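Local coordinates for putative membrane transport protein (Vibrio parahaemolyticus RIMD 2210633, PDB 3CK6) that probably works as a zinc:proton symporter mediating zinc uptake across the inner membrane, its cytoplasmic domain assembling into a funnel-shaped homopentamer, at residues His27-Asn31 / His32-Cys36; Arg44-Leu47 / Glu48-Val52; Ile113-Arg116 / Ala117-Glu120. The protein carries 1 engineered substitution. All blocks are in the same frame, centred on the assembly; numbering follows the deposited sequence.

Interaction 1 of 3, residues His27-Asn31 / His32-Cys36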
ATOM      1  N   HIS E  27      -4.011 -44.635 -16.729  1.00 37.88           N
ATOM      2  CA  HIS E  27      -4.888 -43.927 -15.812  1.00 35.57           C
ATOM      3  C   HIS E  27      -4.052 -43.469 -14.610  1.00 33.72           C
ATOM      4  O   HIS E  27      -3.263 -44.245 -14.070  1.00 31.77           O
ATOM      5  CB  HIS E  27      -6.015 -44.875 -15.374  1.00 36.13           C
ATOM      6  CG  HIS E  27      -7.132 -44.206 -14.634  1.00 37.80           C
ATOM      7  ND1 HIS E  27      -6.939 -43.510 -13.458  1.00 38.37           N
ATOM      8  CD2 HIS E  27      -8.465 -44.161 -14.882  1.00 38.65           C
ATOM      9  CE1 HIS E  27      -8.101 -43.053 -13.023  1.00 39.05           C
ATOM     10  NE2 HIS E  27      -9.042 -43.426 -13.874  1.00 37.96           N
ATOM     11  N   ILE E  28      -4.215 -42.212 -14.198  1.00 32.05           N
ATOM     12  CA  ILE E  28      -3.487 -41.703 -13.036  1.00 31.37           C
ATOM     13  C   ILE E  28      -3.946 -42.372 -11.716  1.00 30.39           C
ATOM     14  O   ILE E  28      -5.100 -42.829 -11.586  1.00 29.46           O
ATOM     15  CB  ILE E  28      -3.495 -40.144 -12.939  1.00 31.58           C
ATOM     16  CG1 ILE E  28      -4.836 -39.625 -12.441  1.00 33.73           C
ATOM     17  CG2 ILE E  28      -3.113 -39.498 -14.302  1.00 31.27           C
ATOM     18  CD1 ILE E  28      -4.769 -38.210 -11.906  1.00 37.34           C
ATOM     19  N   GLN E  29      -3.022 -42.452 -10.758  1.00 29.35           N
ATOM     20  CA  GLN E  29      -3.278 -43.105  -9.480  1.00 29.05           C
ATOM     21  C   GLN E  29      -2.851 -42.206  -8.324  1.00 28.45           C
ATOM     22  O   GLN E  29      -1.861 -41.479  -8.438  1.00 28.76           O
ATOM     23  CB  GLN E  29      -2.532 -44.444  -9.386  1.00 28.75           C
ATOM     24  CG  GLN E  29      -2.658 -45.371 -10.599  1.00 29.03           C
ATOM     25  CD  GLN E  29      -4.060 -45.922 -10.809  1.00 28.27           C
ATOM     26  OE1 GLN E  29      -4.397 -46.365 -11.909  1.00 32.43           O
ATOM     27  NE2 GLN E  29      -4.887 -45.878  -9.779  1.00 25.41           N
ATOM     28  N   PRO E  30      -3.604 -42.238  -7.220  1.00 28.36           N
ATOM     29  CA  PRO E  30      -3.248 -41.451  -6.049  1.00 28.62           C
ATOM     30  C   PRO E  30      -1.851 -41.818  -5.539  1.00 28.38           C
ATOM     31  O   PRO E  30      -1.469 -42.987  -5.600  1.00 29.01           O
ATOM     32  CB  PRO E  30      -4.333 -41.835  -5.025  1.00 28.08           C
ATOM     33  CG  PRO E  30      -5.486 -42.280  -5.853  1.00 29.20           C
ATOM     34  CD  PRO E  30      -4.853 -43.003  -6.999  1.00 28.75           C
ATOM     35  N   ASN E  31      -1.099 -40.816  -5.076  1.00 28.19           N
ATOM     36  CA  ASN E  31       0.275 -40.987  -4.582  1.00 27.60           C
ATOM     37  C   ASN E  31       1.359 -41.178  -5.666  1.00 27.25           C
ATOM     38  O   ASN E  31       2.518 -41.418  -5.357  1.00 27.40           O
ATOM     39  CB  ASN E  31       0.360 -42.052  -3.478  1.00 28.75           C
ATOM     40  CG  ASN E  31      -0.437 -41.661  -2.261  1.00 31.14           C
ATOM     41  OD1 ASN E  31      -1.370 -42.362  -1.866  1.00 34.57           O
ATOM     42  ND2 ASN E  31      -0.117 -40.491  -1.694  1.00 32.50           N
ATOM     43  N   HIS E  32       0.976 -41.042  -6.932  1.00 26.53           N
ATOM     44  CA  HIS E  32       1.936 -41.095  -8.026  1.00 25.79           C
ATOM     45  C   HIS E  32       2.305 -39.689  -8.467  1.00 25.82           C
ATOM     46  O   HIS E  32       1.495 -38.749  -8.369  1.00 23.91           O
ATOM     47  CB  HIS E  32       1.367 -41.862  -9.227  1.00 25.42           C
ATOM     48  CG  HIS E  32       1.271 -43.352  -9.035  1.00 26.52           C
ATOM     49  ND1 HIS E  32       0.801 -43.937  -7.877  1.00 28.73           N
ATOM     50  CD2 HIS E  32       1.554 -44.372  -9.878  1.00 26.53           C
ATOM     51  CE1 HIS E  32       0.815 -45.252  -8.011  1.00 27.46           C
ATOM     52  NE2 HIS E  32       1.281 -45.541  -9.214  1.00 28.97           N
ATOM     53  N   TRP E  33       3.539 -39.566  -8.970  1.00 26.06           N
ATOM     54  CA  TRP E  33       4.028 -38.346  -9.595  1.00 26.71           C
ATOM     55  C   TRP E  33       4.281 -38.615 -11.080  1.00 26.56           C
ATOM     56  O   TRP E  33       4.926 -39.600 -11.436  1.00 27.12           O
ATOM     57  CB  TRP E  33       5.309 -37.863  -8.921  1.00 25.69           C
ATOM     58  CG  TRP E  33       5.955 -36.677  -9.586  1.00 27.74           C
ATOM     59  CD1 TRP E  33       5.325 -35.573 -10.125  1.00 25.85           C
ATOM     60  CD2 TRP E  33       7.362 -36.459  -9.759  1.00 27.38           C
ATOM     61  NE1 TRP E  33       6.268 -34.692 -10.617  1.00 27.87           N
ATOM     62  CE2 TRP E  33       7.518 -35.205 -10.395  1.00 28.97           C
ATOM     63  CE3 TRP E  33       8.514 -37.192  -9.406  1.00 28.94           C
ATOM     64  CZ2 TRP E  33       8.783 -34.677 -10.731  1.00 26.74           C
ATOM     65  CZ3 TRP E  33       9.785 -36.653  -9.732  1.00 28.12           C
ATOM     66  CH2 TRP E  33       9.899 -35.409 -10.380  1.00 27.21           C
ATOM     67  N   TYR E  34       3.726 -37.755 -11.923  1.00 26.00           N
ATOM     68  CA  TYR E  34       3.881 -37.815 -13.365  1.00 26.04           C
ATOM     69  C   TYR E  34       4.563 -36.512 -13.790  1.00 26.27           C
ATOM     70  O   TYR E  34       4.004 -35.428 -13.613  1.00 27.25           O
ATOM     71  CB  TYR E  34       2.514 -37.940 -14.044  1.00 25.84           C
ATOM     72  CG  TYR E  34       1.693 -39.103 -13.517  1.00 26.07           C
ATOM     73  CD1 TYR E  34       1.755 -40.360 -14.134  1.00 25.90           C
ATOM     74  CD2 TYR E  34       0.900 -38.967 -12.377  1.00 26.58           C
ATOM     75  CE1 TYR E  34       1.035 -41.449 -13.638  1.00 24.40           C
ATOM     76  CE2 TYR E  34       0.184 -40.055 -11.873  1.00 26.55           C
ATOM     77  CZ  TYR E  34       0.247 -41.284 -12.521  1.00 25.21           C
ATOM     78  OH  TYR E  34      -0.457 -42.363 -12.000  1.00 27.84           O
ATOM     79  N   HIS E  35       5.773 -36.609 -14.328  1.00 26.15           N
ATOM     80  CA  HIS E  35       6.470 -35.434 -14.840  1.00 26.55           C
ATOM     81  C   HIS E  35       6.366 -35.470 -16.362  1.00 26.57           C
ATOM     82  O   HIS E  35       6.735 -36.483 -16.970  1.00 26.49           O
ATOM     83  CB  HIS E  35       7.939 -35.471 -14.410  1.00 26.84           C
ATOM     84  CG  HIS E  35       8.673 -34.200 -14.672  1.00 26.43           C
ATOM     85  ND1 HIS E  35       8.210 -32.978 -14.242  1.00 26.35           N
ATOM     86  CD2 HIS E  35       9.858 -33.965 -15.287  1.00 27.93           C
ATOM     87  CE1 HIS E  35       9.069 -32.038 -14.603  1.00 28.32           C
ATOM     88  NE2 HIS E  35      10.077 -32.611 -15.235  1.00 27.69           N
ATOM     89  N   CYS E  36       5.846 -34.396 -16.965  1.00 26.19           N
ATOM     90  CA  CYS E  36       5.451 -34.400 -18.391  1.00 26.91           C
ATOM     91  C   CYS E  36       5.966 -33.218 -19.224  1.00 27.43           C
ATOM     92  O   CYS E  36       6.244 -32.147 -18.689  1.00 26.57           O
ATOM     93  CB  CYS E  36       3.931 -34.430 -18.536  1.00 26.72           C
ATOM     94  SG  CYS E  36       3.138 -35.712 -17.538  1.00 30.07           S
TER
HETATM   95  O   HOH W   1      -0.581 -44.503 -13.375  1.00 27.40           O

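Interaction 2 of 3, residues Arg44-Leu47 / Glu48-Val52. Engineered in segment 44-47: Gly-45 (natural residue Ser).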
ATOM      1  N   ARG E  44      -2.605 -33.155 -23.688  1.00 27.35           N
ATOM      2  CA  ARG E  44      -3.993 -32.743 -23.512  1.00 28.29           C
ATOM      3  C   ARG E  44      -4.961 -33.934 -23.511  1.00 27.94           C
ATOM      4  O   ARG E  44      -5.890 -33.983 -22.698  1.00 27.71           O
ATOM      5  CB  ARG E  44      -4.427 -31.740 -24.592  1.00 28.70           C
ATOM      6  CG  ARG E  44      -5.917 -31.417 -24.531  1.00 29.56           C
ATOM      7  CD  ARG E  44      -6.311 -30.392 -25.582  1.00 31.90           C
ATOM      8  NE  ARG E  44      -5.765 -29.070 -25.296  1.00 32.06           N
ATOM      9  CZ  ARG E  44      -6.340 -28.165 -24.503  1.00 33.31           C
ATOM     10  NH1 ARG E  44      -5.756 -26.978 -24.339  1.00 30.97           N
ATOM     11  NH2 ARG E  44      -7.493 -28.445 -23.875  1.00 31.84           N
ATOM     12  N   GLY E  45      -4.761 -34.871 -24.439  1.00 27.96           N
ATOM     13  CA  GLY E  45      -5.647 -36.034 -24.557  1.00 27.68           C
ATOM     14  C   GLY E  45      -5.610 -36.881 -23.301  1.00 28.24           C
ATOM     15  O   GLY E  45      -6.657 -37.305 -22.775  1.00 28.01           O
ATOM     16  N   TRP E  46      -4.396 -37.126 -22.819  1.00 27.18           N
ATOM     17  CA  TRP E  46      -4.189 -37.876 -21.590  1.00 27.95           C
ATOM     18  C   TRP E  46      -4.893 -37.226 -20.398  1.00 27.62           C
ATOM     19  O   TRP E  46      -5.610 -37.902 -19.656  1.00 27.35           O
ATOM     20  CB  TRP E  46      -2.695 -38.007 -21.328  1.00 27.14           C
ATOM     21  CG  TRP E  46      -2.334 -38.817 -20.150  1.00 27.56           C
ATOM     22  CD1 TRP E  46      -2.456 -40.173 -20.004  1.00 27.95           C
ATOM     23  CD2 TRP E  46      -1.749 -38.332 -18.939  1.00 27.47           C
ATOM     24  NE1 TRP E  46      -1.994 -40.556 -18.761  1.00 28.33           N
ATOM     25  CE2 TRP E  46      -1.558 -39.446 -18.088  1.00 27.52           C
ATOM     26  CE3 TRP E  46      -1.377 -37.058 -18.485  1.00 28.63           C
ATOM     27  CZ2 TRP E  46      -0.987 -39.327 -16.826  1.00 25.60           C
ATOM     28  CZ3 TRP E  46      -0.819 -36.938 -17.219  1.00 27.57           C
ATOM     29  CH2 TRP E  46      -0.647 -38.076 -16.397  1.00 26.98           C
ATOM     30  N   LEU E  47      -4.706 -35.917 -20.240  1.00 28.07           N
ATOM     31  CA  LEU E  47      -5.322 -35.167 -19.127  1.00 28.39           C
ATOM     32  C   LEU E  47      -6.856 -35.234 -19.164  1.00 28.74           C
ATOM     33  O   LEU E  47      -7.510 -35.496 -18.143  1.00 27.81           O
ATOM     34  CB  LEU E  47      -4.835 -33.709 -19.139  1.00 28.51           C
ATOM     35  CG  LEU E  47      -3.372 -33.496 -18.719  1.00 29.26           C
ATOM     36  CD1 LEU E  47      -2.922 -32.088 -19.004  1.00 30.30           C
ATOM     37  CD2 LEU E  47      -3.156 -33.823 -17.240  1.00 29.81           C
ATOM     38  N   GLU E  48      -7.418 -35.025 -20.354  1.00 29.44           N
ATOM     39  CA  GLU E  48      -8.868 -35.106 -20.539  1.00 31.02           C
ATOM     40  C   GLU E  48      -9.414 -36.530 -20.405  1.00 31.06           C
ATOM     41  O   GLU E  48     -10.465 -36.731 -19.789  1.00 30.45           O
ATOM     42  CB  GLU E  48      -9.299 -34.436 -21.847  1.00 31.02           C
ATOM     43  CG  GLU E  48      -9.114 -32.918 -21.768  1.00 32.76           C
ATOM     44  CD  GLU E  48      -9.402 -32.185 -23.077  1.00 33.38           C
ATOM     45  OE1 GLU E  48      -9.140 -30.963 -23.120  1.00 38.44           O
ATOM     46  OE2 GLU E  48      -9.870 -32.814 -24.045  1.00 37.04           O
ATOM     47  N   ASP E  49      -8.691 -37.515 -20.939  1.00 31.45           N
ATOM     48  CA  ASP E  49      -9.054 -38.924 -20.739  1.00 32.04           C
ATOM     49  C   ASP E  49      -9.146 -39.267 -19.251  1.00 31.87           C
ATOM     50  O   ASP E  49      -9.961 -40.100 -18.846  1.00 32.20           O
ATOM     51  CB  ASP E  49      -8.035 -39.856 -21.415  1.00 32.44           C
ATOM     52  CG  ASP E  49      -8.273 -40.025 -22.924  1.00 34.02           C
ATOM     53  OD1 ASP E  49      -9.322 -39.594 -23.476  1.00 33.89           O
ATOM     54  OD2 ASP E  49      -7.376 -40.607 -23.567  1.00 35.03           O
ATOM     55  N   ASN E  50      -8.314 -38.597 -18.458  1.00 31.75           N
ATOM     56  CA  ASN E  50      -8.244 -38.759 -17.015  1.00 32.60           C
ATOM     57  C   ASN E  50      -9.173 -37.790 -16.283  1.00 32.65           C
ATOM     58  O   ASN E  50      -9.075 -37.605 -15.059  1.00 33.55           O
ATOM     59  CB  ASN E  50      -6.786 -38.615 -16.547  1.00 32.09           C
ATOM     60  CG  ASN E  50      -6.028 -39.929 -16.624  1.00 32.36           C
ATOM     61  OD1 ASN E  50      -6.242 -40.815 -15.805  1.00 31.39           O
ATOM     62  ND2 ASN E  50      -5.143 -40.062 -17.611  1.00 31.47           N
ATOM     63  N   HIS E  51     -10.058 -37.165 -17.058  1.00 32.12           N
ATOM     64  CA  HIS E  51     -11.173 -36.346 -16.543  1.00 31.81           C
ATOM     65  C   HIS E  51     -10.771 -35.040 -15.866  1.00 30.73           C
ATOM     66  O   HIS E  51     -11.519 -34.514 -15.038  1.00 29.95           O
ATOM     67  CB  HIS E  51     -12.107 -37.180 -15.639  1.00 32.31           C
ATOM     68  CG  HIS E  51     -12.543 -38.460 -16.267  1.00 32.83           C
ATOM     69  ND1 HIS E  51     -13.267 -38.497 -17.438  1.00 34.68           N
ATOM     70  CD2 HIS E  51     -12.327 -39.748 -15.913  1.00 34.22           C
ATOM     71  CE1 HIS E  51     -13.495 -39.756 -17.771  1.00 34.60           C
ATOM     72  NE2 HIS E  51     -12.936 -40.534 -16.861  1.00 35.22           N
ATOM     73  N   VAL E  52      -9.608 -34.501 -16.239  1.00 29.79           N
ATOM     74  CA  VAL E  52      -9.277 -33.134 -15.844  1.00 29.13           C
ATOM     75  C   VAL E  52     -10.169 -32.232 -16.703  1.00 29.49           C
ATOM     76  O   VAL E  52     -10.218 -32.415 -17.919  1.00 29.46           O
ATOM     77  CB  VAL E  52      -7.782 -32.777 -16.083  1.00 28.83           C
ATOM     78  CG1 VAL E  52      -7.485 -31.343 -15.601  1.00 27.29           C
ATOM     79  CG2 VAL E  52      -6.874 -33.802 -15.378  1.00 28.29           C
TER

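Interaction 3 of 3, residues Ile113-Arg116 / Ala117-Glu120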
ATOM      1  N   ILE E 113      11.053 -26.710 -20.736  1.00 34.46           N
ATOM      2  CA  ILE E 113      12.490 -26.929 -20.826  1.00 36.28           C
ATOM      3  C   ILE E 113      12.957 -27.351 -19.443  1.00 34.98           C
ATOM      4  O   ILE E 113      12.373 -26.916 -18.471  1.00 35.75           O
ATOM      5  CB  ILE E 113      13.199 -25.631 -21.241  1.00 36.46           C
ATOM      6  CG1 ILE E 113      12.512 -24.433 -20.562  1.00 39.10           C
ATOM      7  CG2 ILE E 113      13.116 -25.479 -22.726  1.00 39.05           C
ATOM      8  CD1 ILE E 113      13.446 -23.412 -19.984  1.00 41.92           C
ATOM      9  N   PRO E 114      13.978 -28.223 -19.362  1.00 34.42           N
ATOM     10  CA  PRO E 114      14.396 -28.802 -18.082  1.00 33.63           C
ATOM     11  C   PRO E 114      14.744 -27.790 -16.982  1.00 33.25           C
ATOM     12  O   PRO E 114      15.288 -26.724 -17.258  1.00 32.14           O
ATOM     13  CB  PRO E 114      15.613 -29.641 -18.467  1.00 33.52           C
ATOM     14  CG  PRO E 114      15.353 -30.017 -19.899  1.00 34.16           C
ATOM     15  CD  PRO E 114      14.777 -28.767 -20.482  1.00 34.29           C
ATOM     16  N   SER E 115      14.362 -28.149 -15.757  1.00 32.64           N
ATOM     17  CA  SER E 115      14.705 -27.429 -14.531  1.00 32.25           C
ATOM     18  C   SER E 115      15.768 -28.251 -13.800  1.00 31.83           C
ATOM     19  O   SER E 115      15.586 -29.454 -13.589  1.00 32.28           O
ATOM     20  CB  SER E 115      13.435 -27.272 -13.684  1.00 32.34           C
ATOM     21  OG  SER E 115      13.688 -27.297 -12.269  1.00 33.22           O
ATOM     22  N   ARG E 116      16.867 -27.605 -13.414  1.00 31.44           N
ATOM     23  CA  ARG E 116      17.931 -28.275 -12.679  1.00 31.57           C
ATOM     24  C   ARG E 116      17.407 -28.765 -11.317  1.00 30.50           C
ATOM     25  O   ARG E 116      17.761 -29.846 -10.887  1.00 30.11           O
ATOM     26  CB  ARG E 116      19.161 -27.373 -12.517  1.00 32.35           C
ATOM     27  CG  ARG E 116      20.260 -27.982 -11.653  1.00 36.55           C
ATOM     28  CD  ARG E 116      21.409 -28.594 -12.458  1.00 43.89           C
ATOM     29  NE  ARG E 116      21.054 -29.821 -13.183  1.00 49.36           N
ATOM     30  CZ  ARG E 116      21.530 -31.041 -12.906  1.00 51.87           C
ATOM     31  NH1 ARG E 116      22.378 -31.229 -11.897  1.00 52.19           N
ATOM     32  NH2 ARG E 116      21.153 -32.081 -13.644  1.00 52.93           N
ATOM     33  N   ALA E 117      16.539 -27.980 -10.682  1.00 29.39           N
ATOM     34  CA  ALA E 117      15.898 -28.367  -9.399  1.00 29.76           C
ATOM     35  C   ALA E 117      15.178 -29.726  -9.455  1.00 29.66           C
ATOM     36  O   ALA E 117      15.326 -30.581  -8.568  1.00 29.71           O
ATOM     37  CB  ALA E 117      14.920 -27.290  -8.981  1.00 30.18           C
ATOM     38  N   ILE E 118      14.373 -29.916 -10.498  1.00 28.93           N
ATOM     39  CA  ILE E 118      13.670 -31.180 -10.687  1.00 28.15           C
ATOM     40  C   ILE E 118      14.595 -32.343 -11.125  1.00 27.76           C
ATOM     41  O   ILE E 118      14.419 -33.464 -10.667  1.00 26.17           O
ATOM     42  CB  ILE E 118      12.427 -31.011 -11.598  1.00 28.80           C
ATOM     43  CG1 ILE E 118      11.395 -30.118 -10.876  1.00 29.89           C
ATOM     44  CG2 ILE E 118      11.796 -32.394 -11.899  1.00 26.99           C
ATOM     45  CD1 ILE E 118      10.245 -29.659 -11.735  1.00 32.08           C
HETATM   46  N   MSE E 119      15.591 -32.068 -11.972  1.00 27.70           N
HETATM   47  CA  MSE E 119      16.642 -33.054 -12.263  1.00 29.49           C
HETATM   48  C   MSE E 119      17.299 -33.604 -11.007  1.00 28.18           C
HETATM   49  O   MSE E 119      17.523 -34.808 -10.899  1.00 28.22           O
HETATM   50  CB  MSE E 119      17.754 -32.459 -13.152  1.00 29.42           C
HETATM   51  CG  MSE E 119      17.271 -31.987 -14.479  1.00 31.81           C
HETATM   52 SE   MSE E 119      18.729 -31.337 -15.541  0.70 35.17          SE
HETATM   53  CE  MSE E 119      17.805 -29.859 -16.360  1.00 35.35           C
ATOM     54  N   GLU E 120      17.617 -32.718 -10.066  1.00 27.45           N
ATOM     55  CA  GLU E 120      18.281 -33.126  -8.815  1.00 27.90           C
ATOM     56  C   GLU E 120      17.371 -34.037  -7.979  1.00 26.69           C
ATOM     57  O   GLU E 120      17.835 -35.025  -7.408  1.00 27.33           O
ATOM     58  CB  GLU E 120      18.831 -31.907  -8.057  1.00 27.47           C
ATOM     59  CG  GLU E 120      20.089 -31.362  -8.810  1.00 29.42           C
ATOM     60  CD  GLU E 120      20.659 -30.019  -8.332  1.00 30.67           C
ATOM     61  OE1 GLU E 120      20.245 -29.468  -7.286  1.00 33.66           O
ATOM     62  OE2 GLU E 120      21.563 -29.510  -9.044  1.00 35.79           O
TER

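Interaction 1 of 3, residues His27-Asn31 / His32-Cys36
Tyr-34 and Ile-28 form the tight half of this contact, where the chain turns back into strand 32-37. Ile-28 CB lies 3.8 Å from Tyr-34 CE2, and Ile-28 CG2 sits over one face of the Tyr-34 ring, toward the rim. The phenol oxygen is held at the far end of the ring: Gln-29 N donates to Tyr-34 OH at 2.9 Å, and a water joins that oxygen to the carbonyl of His-27.

The other half is more exposed. A type II turn from Gln-29 to His-32 is closed by His-32 N donating to Gln-29 O (3.2 Å), the donor lying 35° above the carbonyl plane. With CG beside its own backbone N (chi1 -73°), the His-32 imidazole runs alongside Gln-29, whose CB sits over the centre of one ring face in a CH-pi contact, 3.7 Å from the centroid. A weak hydrogen bond runs from His-32 ND1 to Pro-30 O (3.4 Å).

The strand lies between strands 7-12 and 106-111. His-10 stacks on Tyr-34, whose ring also meets Trp-46 of helix 43-49, while Trp-33 NE1 hydrogen-bonds to Ser-109 OG and the indole packs against helix 116-126.

Interaction 2 of 3, residues Arg44-Leu47 / Glu48-Val52
A Schellman motif ends helix 43-49, with His-51 as its C-prime residue. The positive phi of His-51 reverses the chain: Val-52 N reaches back to Leu-47 O at 3.0 Å, and inside that loop His-51 N donates to Glu-48 O at 2.8 Å. The hydrophobic contact beside the motif is modest. Leu-47 and Val-52 run side by side in the same direction, with Leu-47 CD2 and Val-52 CG2 4.2 Å apart.

Trp-46 O is gripped twice by one residue. Asn-50 N and Asn-50 ND2, each 3.0 Å from Trp-46 O, approach from opposite faces of the carbonyl plane, the side-chain ND2 standing 41° out of it. The same ND2 lies 3.4 Å above the indole plane, offset toward the rim near NE1, and the amide is turned 68° from the ring. Both Trp-46 NE1 and Asn-50 ND2 donate to Glu-26 O, while Asn-50 OD1 accepts from Ile-28 N; the asparagine thus ties the helix end to the loop that leads into strand 32-37 through both ends of its amide.

One turn earlier, Arg-44 and Glu-48 form a salt bridge, NH2 to OE1 at 3.1 Å. Arg-44 is extended as far as CD and then bends at chi3 (-69°), bringing the edge of its guanidinium to Glu-48 OE1. The carboxylate oxygen is met nearly along its C-O axis. Arg-44 NH2 has a second acidic partner in Asp-58.

On its buried side the helix rests against strand 106-111, where Trp-46 and Leu-47 touch Ile-108. Helix 54-60 packs Val-57 against Arg-44, Leu-47 and Val-52, and Val-52 also reaches Leu-101 and Phe-103 of strand 96-103.

Interaction 3 of 3, residues Ile113-Arg116 / Ala117-Glu120
Two hydrogen bonds accepted by Ser-115, from Ile-118 N and Met-119 N, mark the start of helix 116-126. The hydroxyl oxygen takes Ile-118 N at 3.2 Å from Ser-115 OG in a nearly straight bond (166°), and Ser-115 O takes Met-119 N at 3.1 Å. The next main-chain bond, Glu-120 N to Arg-116 O, continues the helical pattern. Ala-117 CB lies 3.5 Å from Ser-115 OG, against the capping oxygen.

The charged interaction is a long salt bridge on the surface of that turn, with Arg-116 NH1 3.4 Å from Glu-120 OE2. The two side chains cross at about a right angle, and their guanidinium and carboxylate planes are 83° apart. Arg-116 folds back at chi2 (100°) and chi3, which lays its aliphatic part beside the carboxylate: CG comes within 3.3 Å of Glu-120 OE2. That oxygen also forms a salt bridge with Lys-148 of helix 134-161, and the acid is therefore shared between two basic groups.

Packing on Arg-116 also involves Met-119, a selenomethionine, whose CB is 3.5 Å from Arg-116 NH2. Its selenium lies at the edge of the guanidinium and in its plane, but the end of this side chain is doubtful and implies no attraction.

Inward, Ser-115 and Ala-117 meet Leu-145 of helix 134-161, and Ile-118 faces the sheet at Ile-98. A serine N-cap of this sort, its OG bonded to the backbone NH three residues on, is a classic helix start; here it marks the passage from strand 106-111 into the helix.

How the interactions relate
Interactions 1 and 2 form one continuous patch, their centres about 12 Å apart. The hydrogen bond between Ile-28 N and Asn-50 OD1 spans 2.9 Å, and Ile-28 CG2 packs 3.3 Å from Trp-46 CZ2, so the end of helix 43-49 is pinned to the loop leading into strand 32-37. Interaction 3, centred about 18 Å from interaction 1, meets the same strand through other residues: Ile-118 CG2 is 3.8 Å from His-35 NE2 and also touches Trp-33. Interactions 2 and 3 do not touch, with nearest atoms about 14 Å apart. Strand 32-37 therefore links them, Tyr-34 facing helix 43-49 and Trp-33 and His-35 facing helix 116-126.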